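Local coordinates for peptide methionine sulfoxide reductase msrA/msrB (Neisseria gonorrhoeae, PDB 2H30), which passes electrons, through its N-terminal thioredoxin-like domain, from DsbD to the methionine sulfoxide reductase domains that follow it, at residues A[40-45]-A[72-77]; A[59-64]-A[98-103]; A[123-128]-A[140-145]; A[133-138]-A[152-157]. The protein carries 2 engineered substitutions. One frame throughout, in Å; residues are numbered along the deposited sequence.

Contact 1 of 4, residues A[40-45]-A[72-77]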
loop_
_atom_site.group_PDB
_atom_site.type_symbol
_atom_site.label_atom_id
_atom_site.label_comp_id
_atom_site.label_asym_id
_atom_site.label_seq_id
_atom_site.Cartn_x
_atom_site.Cartn_y
_atom_site.Cartn_z
ATOM N N PRO A 40 -4.942 -5.774 11.070
ATOM C CA PRO A 40 -4.495 -6.188 9.701
ATOM C C PRO A 40 -3.888 -4.966 8.999
ATOM O O PRO A 40 -4.101 -3.851 9.434
ATOM C CB PRO A 40 -5.800 -6.582 9.007
ATOM C CG PRO A 40 -6.888 -5.744 9.717
ATOM C CD PRO A 40 -6.410 -5.622 11.169
ATOM N N THR A 41 -3.196 -5.196 7.890
ATOM C CA THR A 41 -2.591 -4.126 7.132
ATOM C C THR A 41 -3.094 -4.211 5.711
ATOM O O THR A 41 -3.042 -5.285 5.056
ATOM C CB THR A 41 -1.056 -4.245 7.161
ATOM O OG1 THR A 41 -0.650 -4.089 8.553
ATOM C CG2 THR A 41 -0.393 -3.104 6.392
ATOM N N LEU A 42 -3.576 -3.063 5.221
ATOM C CA LEU A 42 -4.059 -2.974 3.829
ATOM C C LEU A 42 -3.010 -2.180 3.093
ATOM O O LEU A 42 -2.697 -1.040 3.490
ATOM C CB LEU A 42 -5.417 -2.252 3.816
ATOM C CG LEU A 42 -5.952 -2.103 2.404
ATOM C CD1 LEU A 42 -6.238 -3.458 1.709
ATOM C CD2 LEU A 42 -7.242 -1.219 2.599
ATOM N N ILE A 43 -2.409 -2.797 2.074
ATOM C CA ILE A 43 -1.258 -2.179 1.383
ATOM C C ILE A 43 -1.617 -1.858 -0.046
ATOM O O ILE A 43 -2.087 -2.751 -0.777
ATOM C CB ILE A 43 -0.061 -3.130 1.326
ATOM C CG1 ILE A 43 0.329 -3.561 2.751
ATOM C CG2 ILE A 43 1.115 -2.451 0.592
ATOM C CD1 ILE A 43 1.396 -4.659 2.713
ATOM N N LYS A 44 -1.396 -0.637 -0.452
ATOM C CA LYS A 44 -1.593 -0.247 -1.884
ATOM C C LYS A 44 -0.213 -0.157 -2.553
ATOM O O LYS A 44 0.613 0.658 -2.066
ATOM C CB LYS A 44 -2.233 1.137 -1.961
ATOM C CG LYS A 44 -2.524 1.498 -3.443
ATOM C CD LYS A 44 -3.130 2.862 -3.550
ATOM C CE LYS A 44 -3.872 2.893 -4.950
ATOM N NZ LYS A 44 -4.766 3.993 -4.905
ATOM N N PHE A 45 -0.014 -0.943 -3.620
ATOM C CA PHE A 45 1.223 -0.889 -4.426
ATOM C C PHE A 45 0.954 0.031 -5.595
ATOM O O PHE A 45 -0.079 -0.093 -6.283
ATOM C CB PHE A 45 1.574 -2.286 -4.961
ATOM C CG PHE A 45 1.936 -3.245 -3.866
ATOM C CD1 PHE A 45 0.956 -3.937 -3.158
ATOM C CD2 PHE A 45 3.262 -3.389 -3.509
ATOM C CE1 PHE A 45 1.346 -4.814 -2.115
ATOM C CE2 PHE A 45 3.663 -4.286 -2.485
ATOM C CZ PHE A 45 2.717 -4.994 -1.776
ATOM N N ALA A 72 -7.497 -0.920 10.893
ATOM C CA ALA A 72 -6.432 -1.511 10.059
ATOM C C ALA A 72 -5.309 -0.524 9.941
ATOM O O ALA A 72 -5.521 0.681 10.092
ATOM C CB ALA A 72 -6.989 -1.805 8.604
ATOM N N ASN A 73 -4.133 -1.030 9.586
ATOM C CA ASN A 73 -3.035 -0.163 9.162
ATOM C C ASN A 73 -3.180 0.044 7.654
ATOM O O ASN A 73 -3.256 -0.939 6.932
ATOM C CB ASN A 73 -1.699 -0.847 9.384
ATOM C CG ASN A 73 -1.488 -1.313 10.860
ATOM O OD1 ASN A 73 -1.115 -2.455 11.106
ATOM N ND2 ASN A 73 -1.763 -0.434 11.783
ATOM N N LEU A 74 -3.231 1.293 7.211
ATOM C CA LEU A 74 -3.258 1.541 5.760
ATOM C C LEU A 74 -1.924 2.144 5.361
ATOM O O LEU A 74 -1.476 3.189 5.886
ATOM C CB LEU A 74 -4.367 2.532 5.448
ATOM C CG LEU A 74 -5.533 1.911 4.778
ATOM C CD1 LEU A 74 -6.611 2.974 4.617
ATOM C CD2 LEU A 74 -5.170 1.437 3.401
ATOM N N ILE A 75 -1.246 1.418 4.475
ATOM C CA ILE A 75 0.025 1.919 3.961
ATOM C C ILE A 75 0.124 1.761 2.451
ATOM O O ILE A 75 -0.662 1.018 1.853
ATOM C CB ILE A 75 1.213 1.244 4.652
ATOM C CG1 ILE A 75 1.221 -0.206 4.290
ATOM C CG2 ILE A 75 1.155 1.452 6.203
ATOM C CD1 ILE A 75 2.526 -0.876 4.644
ATOM N N THR A 76 1.056 2.479 1.846
ATOM C CA THR A 76 1.280 2.283 0.408
ATOM C C THR A 76 2.755 1.919 0.218
ATOM O O THR A 76 3.582 2.261 1.076
ATOM C CB THR A 76 0.921 3.524 -0.448
ATOM O OG1 THR A 76 1.962 4.509 -0.348
ATOM C CG2 THR A 76 -0.450 4.089 0.038
ATOM N N VAL A 77 3.042 1.255 -0.888
ATOM C CA VAL A 77 4.406 0.854 -1.226
ATOM C C VAL A 77 4.725 1.306 -2.646
ATOM O O VAL A 77 4.025 0.940 -3.589
ATOM C CB VAL A 77 4.553 -0.627 -1.173
ATOM C CG1 VAL A 77 5.964 -1.054 -1.694
ATOM C CG2 VAL A 77 4.373 -1.110 0.294
#
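Strands 41-45 and 73-77 are the parallel pair of a beta-alpha-beta crossover, joined through helix 51-64, and lie side by side in the middle of the thioredoxin-fold sheet. Five backbone hydrogen bonds bind them. Asn73 N, Ile75 N and Val77 N donate to the carbonyls of Pro40, Leu42 and Lys44, while Leu42 N and Lys44 N donate back to Asn73 and Ile75. Leu42 N reaches Asn73 O at 2.7 Å, nearly along the C=O axis.

Packing is dense on the face of Ile43, Phe45, Ile75 and Val77. Ile43 CG2, anti to its backbone N, crosses obliquely to Val77 CG2 at 3.5 Å and also lies over one face of the Phe45 ring, toward its rim. Ile75 CG1 sits between its own N and carbonyl carbon (chi1 66°), which lays it beside Ile43 CG1 at 3.8 Å. Met20 of helix 16-20 packs on both isoleucines.

Only the start of the pair is looser: Pro40, partly exposed, has its CG 4.1 Å from Ala72 CB. The reverse face is packed too. Ala147 and Ile151 of helix 144-152 cover Leu42, extended Lys44 reaches a salt bridge with Glu56, and Thr76 OG1 bonds to Pro104 O. Leu74, partly exposed, leans inward with chi1 at -108°, far from a staggered value, so that its CD2 presses on Leu42 CD2 at a tight 3.5 Å.

Contact 2 of 4, residues A[59-64]-A[98-103]; sequences QAEKWA and LNYPKL
Glu61 carries this contact with the two oxygens of its carboxylate. OE2 accepts a nearly straight hydrogen bond from Lys102 N (2.8 Å, 166° at the hydrogen) through its anti lone pair, the one turned away from OE1. Beside it, Pro101 N has no hydrogen to give, and the Pro101 ring meets the same oxygen with a carbon, CD lying 3.3 Å from Glu61 OE2. The other oxygen, OE1, comes in the ring plane to the edge of Tyr100, 3.4 Å from CD1, with carboxylate and ring planes 72° apart. A water donates to Glu61 OE1 at 2.6 Å and to Asn99 O, tying the carboxylate to the backbone just before Tyr100.

An extended side chain, CG anti to the backbone N (chi1 -172°), carries the acid from the helix to this position. The backbone it grips is a type I turn from Tyr100 to Leu103, closed by a bond of 3.0 Å from Leu103 N to Tyr100 O. Below the polar layer Leu103 CD1 rests on Ala60 CB at 3.7 Å, and Leu57, one turn back on the helix, touches both Tyr100 and Leu103. Lys102 NZ stays 6.1 Å from Glu61 OE2, so the acid holds main chain here and forms no ion pair with this lysine. The arrangement is a type I beta turn whose Lys102 N-H is taken by a helix carboxylate; it joins the loop leading into strand 105-107 to helix 51-64 of the thioredoxin fold.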
loop_
_atom_site.group_PDB
_atom_site.type_symbol
_atom_site.label_atom_id
_atom_site.label_comp_id
_atom_site.label_asym_id
_atom_site.label_seq_id
_atom_site.Cartn_x
_atom_site.Cartn_y
_atom_site.Cartn_z
ATOM N N GLN A 59 -7.190 10.004 -2.407
ATOM C CA GLN A 59 -8.169 9.082 -1.908
ATOM C C GLN A 59 -7.585 8.204 -0.798
ATOM O O GLN A 59 -8.173 8.063 0.262
ATOM C CB GLN A 59 -8.632 8.238 -3.098
ATOM C CG GLN A 59 -9.703 7.277 -2.753
ATOM C CD GLN A 59 -9.971 6.341 -3.960
ATOM O OE1 GLN A 59 -9.057 5.681 -4.421
ATOM N NE2 GLN A 59 -11.212 6.290 -4.438
ATOM N N ALA A 60 -6.430 7.600 -1.076
ATOM C CA ALA A 60 -5.800 6.730 -0.067
ATOM C C ALA A 60 -5.433 7.520 1.187
ATOM O O ALA A 60 -5.553 6.995 2.284
ATOM C CB ALA A 60 -4.513 6.100 -0.709
ATOM N N GLU A 61 -4.994 8.756 0.999
ATOM C CA GLU A 61 -4.655 9.590 2.172
ATOM C C GLU A 61 -5.906 9.837 3.026
ATOM O O GLU A 61 -5.829 9.782 4.261
ATOM C CB GLU A 61 -4.088 10.922 1.679
ATOM C CG GLU A 61 -3.553 11.724 2.867
ATOM C CD GLU A 61 -3.156 13.132 2.501
ATOM O OE1 GLU A 61 -3.783 13.753 1.584
ATOM O OE2 GLU A 61 -2.210 13.670 3.147
ATOM N N LYS A 62 -7.029 10.112 2.355
ATOM C CA LYS A 62 -8.302 10.289 3.086
ATOM C C LYS A 62 -8.666 9.059 3.865
ATOM O O LYS A 62 -9.053 9.143 5.027
ATOM C CB LYS A 62 -9.432 10.621 2.120
ATOM C CG LYS A 62 -10.679 11.010 2.884
ATOM C CD LYS A 62 -11.797 11.355 1.890
ATOM C CE LYS A 62 -12.107 10.193 0.948
ATOM N NZ LYS A 62 -13.387 10.404 0.202
ATOM N N TRP A 63 -8.547 7.894 3.229
ATOM C CA TRP A 63 -8.880 6.694 3.928
ATOM C C TRP A 63 -7.992 6.507 5.132
ATOM O O TRP A 63 -8.473 6.106 6.221
ATOM C CB TRP A 63 -8.757 5.459 3.015
ATOM C CG TRP A 63 -9.687 5.475 1.830
ATOM C CD1 TRP A 63 -10.700 6.382 1.524
ATOM C CD2 TRP A 63 -9.668 4.534 0.762
ATOM N NE1 TRP A 63 -11.296 6.054 0.339
ATOM C CE2 TRP A 63 -10.679 4.924 -0.164
ATOM C CE3 TRP A 63 -8.886 3.406 0.486
ATOM C CZ2 TRP A 63 -10.941 4.214 -1.325
ATOM C CZ3 TRP A 63 -9.179 2.656 -0.675
ATOM C CH2 TRP A 63 -10.190 3.063 -1.559
ATOM N N ALA A 64 -6.695 6.773 4.944
ATOM C CA ALA A 64 -5.737 6.491 6.031
ATOM C C ALA A 64 -6.075 7.339 7.252
ATOM O O ALA A 64 -5.830 6.928 8.365
ATOM C CB ALA A 64 -4.281 6.772 5.572
ATOM N N LEU A 98 5.087 16.237 -4.332
ATOM C CA LEU A 98 3.659 15.978 -4.170
ATOM C C LEU A 98 3.267 16.291 -2.740
ATOM O O LEU A 98 4.140 16.355 -1.826
ATOM C CB LEU A 98 3.372 14.512 -4.502
ATOM C CG LEU A 98 3.285 14.153 -6.019
ATOM C CD1 LEU A 98 4.550 14.405 -6.855
ATOM C CD2 LEU A 98 2.740 12.739 -6.220
ATOM N N ASN A 99 1.984 16.505 -2.499
ATOM C CA ASN A 99 1.584 16.898 -1.177
ATOM C C ASN A 99 0.517 16.000 -0.543
ATOM O O ASN A 99 -0.697 16.300 -0.580
ATOM C CB ASN A 99 1.120 18.347 -1.198
ATOM C CG ASN A 99 0.734 18.864 0.176
ATOM O OD1 ASN A 99 -0.302 19.502 0.325
ATOM N ND2 ASN A 99 1.552 18.596 1.162
ATOM N N TYR A 100 0.992 14.888 0.040
ATOM C CA TYR A 100 0.102 13.958 0.760
ATOM C C TYR A 100 0.702 13.628 2.113
ATOM O O TYR A 100 1.104 12.481 2.350
ATOM C CB TYR A 100 -0.122 12.665 -0.072
ATOM C CG TYR A 100 -0.800 13.033 -1.386
ATOM C CD1 TYR A 100 -2.140 13.384 -1.421
ATOM C CD2 TYR A 100 -0.051 13.109 -2.567
ATOM C CE1 TYR A 100 -2.738 13.808 -2.634
ATOM C CE2 TYR A 100 -0.653 13.516 -3.782
ATOM C CZ TYR A 100 -1.966 13.864 -3.786
ATOM O OH TYR A 100 -2.631 14.294 -4.926
ATOM N N PRO A 101 0.736 14.620 2.987
ATOM C CA PRO A 101 1.520 14.459 4.215
ATOM C C PRO A 101 0.988 13.391 5.151
ATOM O O PRO A 101 1.746 12.965 6.032
ATOM C CB PRO A 101 1.463 15.858 4.840
ATOM C CG PRO A 101 0.198 16.432 4.353
ATOM C CD PRO A 101 0.123 15.971 2.892
ATOM N N LYS A 102 -0.257 12.943 5.040
ATOM C CA LYS A 102 -0.753 11.911 5.912
ATOM C C LYS A 102 -0.797 10.521 5.289
ATOM O O LYS A 102 -1.346 9.592 5.879
ATOM C CB LYS A 102 -2.138 12.284 6.380
ATOM C CG LYS A 102 -2.181 13.625 7.183
ATOM C CD LYS A 102 -1.602 13.435 8.569
ATOM C CE LYS A 102 -1.744 14.739 9.385
ATOM N NZ LYS A 102 -1.088 15.921 8.697
ATOM N N LEU A 103 -0.213 10.374 4.094
ATOM C CA LEU A 103 -0.168 9.081 3.445
ATOM C C LEU A 103 1.171 8.346 3.656
ATOM O O LEU A 103 2.212 8.851 3.217
ATOM C CB LEU A 103 -0.306 9.335 1.928
ATOM C CG LEU A 103 -0.448 8.006 1.111
ATOM C CD1 LEU A 103 -1.687 7.219 1.481
ATOM C CD2 LEU A 103 -0.441 8.400 -0.345
HETATM O O HOH W 1 -3.099 16.098 0.613
#

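Contact 3 of 4, residues A[123-128]-A[140-145]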
loop_
_atom_site.group_PDB
_atom_site.type_symbol
_atom_site.label_atom_id
_atom_site.label_comp_id
_atom_site.label_asym_id
_atom_site.label_seq_id
_atom_site.Cartn_x
_atom_site.Cartn_y
_atom_site.Cartn_z
ATOM N N PRO A 123 -2.652 0.027 -9.979
ATOM C CA PRO A 123 -2.453 -0.293 -8.553
ATOM C C PRO A 123 -2.830 -1.746 -8.299
ATOM O O PRO A 123 -3.526 -2.372 -9.108
ATOM C CB PRO A 123 -3.482 0.604 -7.846
ATOM C CG PRO A 123 -4.457 1.004 -8.921
ATOM C CD PRO A 123 -3.860 0.839 -10.246
ATOM N N SER A 124 -2.318 -2.266 -7.204
ATOM C CA SER A 124 -2.835 -3.518 -6.648
ATOM C C SER A 124 -2.808 -3.380 -5.153
ATOM O O SER A 124 -2.119 -2.483 -4.613
ATOM C CB SER A 124 -1.932 -4.717 -7.006
ATOM O OG SER A 124 -2.121 -5.069 -8.387
ATOM N N TRP A 125 -3.571 -4.246 -4.487
ATOM C CA TRP A 125 -3.697 -4.159 -3.014
ATOM C C TRP A 125 -3.410 -5.494 -2.394
ATOM O O TRP A 125 -3.710 -6.529 -3.015
ATOM C CB TRP A 125 -5.133 -3.778 -2.677
ATOM C CG TRP A 125 -5.464 -2.335 -3.107
ATOM C CD1 TRP A 125 -5.842 -1.892 -4.386
ATOM C CD2 TRP A 125 -5.532 -1.211 -2.250
ATOM N NE1 TRP A 125 -6.088 -0.522 -4.321
ATOM C CE2 TRP A 125 -5.896 -0.083 -3.035
ATOM C CE3 TRP A 125 -5.245 -1.027 -0.897
ATOM C CZ2 TRP A 125 -6.046 1.210 -2.469
ATOM C CZ3 TRP A 125 -5.395 0.254 -0.317
ATOM C CH2 TRP A 125 -5.782 1.370 -1.125
ATOM N N ALA A 126 -2.830 -5.467 -1.200
ATOM C CA ALA A 126 -2.724 -6.724 -0.440
ATOM C C ALA A 126 -3.261 -6.532 0.959
ATOM O O ALA A 126 -3.107 -5.471 1.539
ATOM C CB ALA A 126 -1.267 -7.202 -0.392
ATOM N N LEU A 127 -3.930 -7.573 1.489
ATOM C CA LEU A 127 -4.387 -7.539 2.851
ATOM C C LEU A 127 -3.514 -8.570 3.613
ATOM O O LEU A 127 -3.496 -9.731 3.217
ATOM C CB LEU A 127 -5.893 -7.885 2.912
ATOM C CG LEU A 127 -6.410 -7.877 4.368
ATOM C CD1 LEU A 127 -6.595 -6.438 4.774
ATOM C CD2 LEU A 127 -7.675 -8.668 4.350
ATOM N N ILE A 128 -2.838 -8.039 4.616
ATOM C CA ILE A 128 -1.964 -8.830 5.544
ATOM C C ILE A 128 -2.720 -8.964 6.861
ATOM O O ILE A 128 -3.146 -7.985 7.448
ATOM C CB ILE A 128 -0.643 -8.124 5.824
ATOM C CG1 ILE A 128 0.020 -7.618 4.531
ATOM C CG2 ILE A 128 0.320 -9.057 6.589
ATOM C CD1 ILE A 128 0.269 -8.712 3.536
ATOM N N GLY A 140 -5.557 -4.261 -9.457
ATOM C CA GLY A 140 -6.276 -3.055 -9.917
ATOM C C GLY A 140 -6.856 -2.278 -8.773
ATOM O O GLY A 140 -6.548 -2.559 -7.614
ATOM N N SER A 141 -7.621 -1.264 -9.158
ATOM C CA SER A 141 -8.195 -0.331 -8.198
ATOM C C SER A 141 -9.309 -0.950 -7.406
ATOM O O SER A 141 -10.026 -1.845 -7.902
ATOM C CB SER A 141 -8.790 0.871 -8.911
ATOM O OG SER A 141 -7.825 1.520 -9.648
ATOM N N ILE A 142 -9.500 -0.421 -6.193
ATOM C CA ILE A 142 -10.649 -0.777 -5.372
ATOM C C ILE A 142 -11.284 0.532 -4.910
ATOM O O ILE A 142 -10.577 1.549 -4.774
ATOM C CB ILE A 142 -10.370 -1.695 -4.184
ATOM C CG1 ILE A 142 -9.425 -1.042 -3.166
ATOM C CG2 ILE A 142 -9.826 -3.052 -4.672
ATOM C CD1 ILE A 142 -9.119 -1.897 -1.934
ATOM N N ASN A 143 -12.604 0.468 -4.715
ATOM C CA ASN A 143 -13.290 1.623 -4.136
ATOM C C ASN A 143 -13.352 1.592 -2.612
ATOM O O ASN A 143 -12.923 0.609 -1.984
ATOM C CB ASN A 143 -14.680 1.801 -4.791
ATOM C CG ASN A 143 -15.586 0.627 -4.582
ATOM O OD1 ASN A 143 -15.643 0.028 -3.514
ATOM N ND2 ASN A 143 -16.349 0.256 -5.664
ATOM N N GLU A 144 -13.889 2.662 -2.007
ATOM C CA GLU A 144 -13.871 2.768 -0.504
ATOM C C GLU A 144 -14.680 1.676 0.196
ATOM O O GLU A 144 -14.188 1.052 1.177
ATOM C CB GLU A 144 -14.347 4.109 -0.045
ATOM C CG GLU A 144 -14.153 4.264 1.396
ATOM C CD GLU A 144 -14.609 5.626 1.893
ATOM O OE1 GLU A 144 -14.543 5.860 3.119
ATOM O OE2 GLU A 144 -14.965 6.462 1.030
ATOM N N ALA A 145 -15.765 1.262 -0.449
ATOM C CA ALA A 145 -16.612 0.188 0.069
ATOM C C ALA A 145 -15.935 -1.148 0.004
ATOM O O ALA A 145 -16.042 -1.934 0.931
ATOM C CB ALA A 145 -17.969 0.142 -0.730
HETATM O O HOH W 2 -7.209 1.727 -5.801
#
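Trp125 leaves strand 124-128 with CB pointing toward segment 140-145 and CG anti to the carbonyl carbon (chi1 -69°), which slides the indole under Ile142. CG already lies 3.9 Å from Ile142 CD1. Next along the ring, CD1 turns its edge to the backbone, with Gly140 O in the ring plane at 3.4 Å. NE1 donates to a water at 2.9 Å, and Ile142 N gives that water a second hydrogen bond, so a single water accepts from both N-H groups. Over the face, Ile142 CG1 makes a CH-pi contact 3.7 Å from the centroid of the five-membered ring, only 16° off its normal, while Ile142 CD1 sits over the middle of the indole, 3.7 Å from Trp125 CD2. The benzo end runs on to Lys44 and Trp63.

At the base of the strand Gly140 N makes a short but bent, weak hydrogen bond to Pro123 O, and Ser141 OG, which bonds to Glu56, approaches Pro123 CG at 3.5 Å. The peptide bond before Pro123 is cis, and the Pro123 ring touches Cys53 of the CxxC motif: this is the cis-proline that, as in other thioredoxins, lies against the probable redox site.

Contact 4 of 4, residues A[133-138]-A[152-157]; sequences DVQRIV and RNPNAD
Gln135 and Arg136 follow each other in the strand, yet both send their side chains toward segment 152-157, where Gln135 meets the ring of Pro154 and Arg136 its carbonyl. Gln135 extends obliquely across the proline ring, its CB 3.7 Å from Pro154 CB, and Gln135 OE1 is 3.6 Å from both CB and CG of Pro154. Its amide is steadied from behind, since NE2 donates to Asp133 OD2 from above the carboxylate plane.

Arg136 starts with CG anti to the backbone N and then bends at chi2 (78°), which brings its guanidinium edge-on to two carbonyls. NH1 donates to Pro154 O at 2.7 Å and to Ala156 O at 2.8 Å, and NH2 adds a second bond to Ala156 O at 3.0 Å. Both acceptors lie in the guanidinium plane, which fixes how the group is rotated. The carbonyls themselves are met differently: Pro154 O from 32° above its plane, Ala156 O by NH1 on a lone pair and by NH2 nearly along the C=O axis.

A type I turn from Asn153 to Ala156, with Ala156 N bonded to Asn153 O at 2.9 Å, presents these oxygens, and Asn153 OD1 accepts from Asn155 N in an Asx turn. Leu127 packs on Gln135, Arg136 and Pro154 alike. Two adjacent residues both facing Leu127 form a classic beta bulge in the outermost strand 134-139, and here it turns both side chains onto the exit of helix 144-152.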
loop_
_atom_site.group_PDB
_atom_site.type_symbol
_atom_site.label_atom_id
_atom_site.label_comp_id
_atom_site.label_asym_id
_atom_site.label_seq_id
_atom_site.Cartn_x
_atom_site.Cartn_y
_atom_site.Cartn_z
ATOM N N ASP A 133 0.395 -12.832 7.998
ATOM C CA ASP A 133 0.179 -13.685 6.825
ATOM C C ASP A 133 -0.541 -12.941 5.691
ATOM O O ASP A 133 -1.434 -12.090 5.960
ATOM C CB ASP A 133 -0.638 -14.914 7.220
ATOM C CG ASP A 133 -1.979 -14.553 7.931
ATOM O OD1 ASP A 133 -1.959 -13.783 8.931
ATOM O OD2 ASP A 133 -3.049 -15.056 7.489
ATOM N N VAL A 134 -0.184 -13.254 4.447
ATOM C CA VAL A 134 -0.895 -12.658 3.314
ATOM C C VAL A 134 -2.249 -13.335 3.176
ATOM O O VAL A 134 -2.367 -14.568 3.036
ATOM C CB VAL A 134 -0.129 -12.867 2.021
ATOM C CG1 VAL A 134 -0.894 -12.245 0.828
ATOM C CG2 VAL A 134 1.243 -12.162 2.142
ATOM N N GLN A 135 -3.324 -12.526 3.206
ATOM C CA GLN A 135 -4.697 -13.045 3.129
ATOM C C GLN A 135 -5.400 -12.815 1.802
ATOM O O GLN A 135 -6.249 -13.604 1.390
ATOM C CB GLN A 135 -5.546 -12.479 4.253
ATOM C CG GLN A 135 -4.951 -12.928 5.583
ATOM C CD GLN A 135 -5.694 -12.448 6.760
ATOM O OE1 GLN A 135 -6.251 -11.372 6.751
ATOM N NE2 GLN A 135 -5.566 -13.200 7.866
ATOM N N ARG A 136 -5.040 -11.744 1.101
ATOM C CA ARG A 136 -5.729 -11.439 -0.130
ATOM C C ARG A 136 -4.841 -10.509 -0.944
ATOM O O ARG A 136 -4.157 -9.632 -0.384
ATOM C CB ARG A 136 -7.042 -10.654 0.193
ATOM C CG ARG A 136 -7.963 -10.361 -0.971
ATOM C CD ARG A 136 -8.781 -11.654 -1.331
ATOM N NE ARG A 136 -9.746 -11.382 -2.378
ATOM C CZ ARG A 136 -11.023 -11.125 -2.117
ATOM N NH1 ARG A 136 -11.447 -11.120 -0.852
ATOM N NH2 ARG A 136 -11.840 -10.906 -3.133
ATOM N N ILE A 137 -4.827 -10.735 -2.252
ATOM C CA ILE A 137 -4.201 -9.786 -3.217
ATOM C C ILE A 137 -5.232 -9.467 -4.287
ATOM O O ILE A 137 -5.920 -10.350 -4.839
ATOM C CB ILE A 137 -2.961 -10.408 -3.916
ATOM C CG1 ILE A 137 -1.873 -10.697 -2.869
ATOM C CG2 ILE A 137 -2.412 -9.447 -4.948
ATOM C CD1 ILE A 137 -0.776 -11.657 -3.355
ATOM N N VAL A 138 -5.405 -8.165 -4.532
ATOM C CA VAL A 138 -6.354 -7.691 -5.512
ATOM C C VAL A 138 -5.601 -6.929 -6.575
ATOM O O VAL A 138 -4.914 -5.959 -6.287
ATOM C CB VAL A 138 -7.411 -6.763 -4.835
ATOM C CG1 VAL A 138 -8.394 -6.222 -5.886
ATOM C CG2 VAL A 138 -8.159 -7.560 -3.722
ATOM N N ARG A 152 -12.674 -5.725 7.010
ATOM C CA ARG A 152 -13.583 -6.484 7.856
ATOM C C ARG A 152 -13.478 -7.978 7.589
ATOM O O ARG A 152 -13.483 -8.756 8.565
ATOM C CB ARG A 152 -15.029 -6.028 7.678
ATOM C CG ARG A 152 -15.934 -6.583 8.755
ATOM C CD ARG A 152 -17.370 -6.362 8.396
ATOM N NE ARG A 152 -17.754 -7.215 7.305
ATOM C CZ ARG A 152 -18.091 -6.827 6.087
ATOM N NH1 ARG A 152 -18.101 -5.551 5.759
ATOM N NH2 ARG A 152 -18.408 -7.730 5.179
ATOM N N ASN A 153 -13.399 -8.380 6.326
ATOM C CA ASN A 153 -13.374 -9.832 5.992
ATOM C C ASN A 153 -12.432 -10.015 4.816
ATOM O O ASN A 153 -12.764 -9.600 3.709
ATOM C CB ASN A 153 -14.790 -10.300 5.619
ATOM C CG ASN A 153 -14.826 -11.743 5.066
ATOM O OD1 ASN A 153 -13.865 -12.471 5.160
ATOM N ND2 ASN A 153 -15.940 -12.117 4.436
ATOM N N PRO A 154 -11.230 -10.618 5.068
ATOM C CA PRO A 154 -10.283 -10.761 3.929
ATOM C C PRO A 154 -10.831 -11.550 2.727
ATOM O O PRO A 154 -10.317 -11.407 1.592
ATOM C CB PRO A 154 -9.126 -11.565 4.554
ATOM C CG PRO A 154 -9.686 -12.185 5.826
ATOM C CD PRO A 154 -10.711 -11.166 6.333
ATOM N N ASN A 155 -11.898 -12.337 2.959
ATOM C CA ASN A 155 -12.518 -13.130 1.895
ATOM C C ASN A 155 -13.751 -12.492 1.300
ATOM O O ASN A 155 -14.476 -13.111 0.530
ATOM C CB ASN A 155 -12.887 -14.525 2.407
ATOM C CG ASN A 155 -11.685 -15.263 2.909
ATOM O OD1 ASN A 155 -10.658 -15.305 2.220
ATOM N ND2 ASN A 155 -11.776 -15.784 4.106
ATOM N N ALA A 156 -13.934 -11.205 1.591
ATOM C CA ALA A 156 -15.045 -10.474 0.993
ATOM C C ALA A 156 -15.176 -10.615 -0.497
ATOM O O ALA A 156 -14.194 -10.495 -1.254
ATOM C CB ALA A 156 -14.933 -8.966 1.340
ATOM N N ASP A 157 -16.429 -10.714 -0.975
ATOM C CA ASP A 157 -16.704 -10.707 -2.357
ATOM C C ASP A 157 -16.687 -9.287 -2.934
ATOM O O ASP A 157 -17.677 -8.543 -2.825
ATOM C CB ASP A 157 -18.094 -11.333 -2.622
ATOM C CG ASP A 157 -18.490 -11.281 -4.081
ATOM O OD1 ASP A 157 -17.788 -10.660 -4.948
ATOM O OD2 ASP A 157 -19.566 -11.871 -4.382
#

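In the fold
Contacts 1 and 3 are buried and contact 4 lies at the surface, with contact 2 in between. Contacts 1, 3 and 4 share one sheet: strand 41-45 pairs with 124-128, which pairs in turn with 134-139. Contact 2 instead sits on helix 51-64, the crossover between the two strands of contact 1, and meets that contact where Leu103 packs on Thr76 and Trp63 on Leu74. Trp63 carries the same helix to Trp125 and Glu144 of contact 3. Chemistry follows position: a backbone ladder with apolar side chains at the centre, a CH-pi contact and one bridging water beside it, and charged side chains gripping main-chain atoms of turns in contacts 2 and 4.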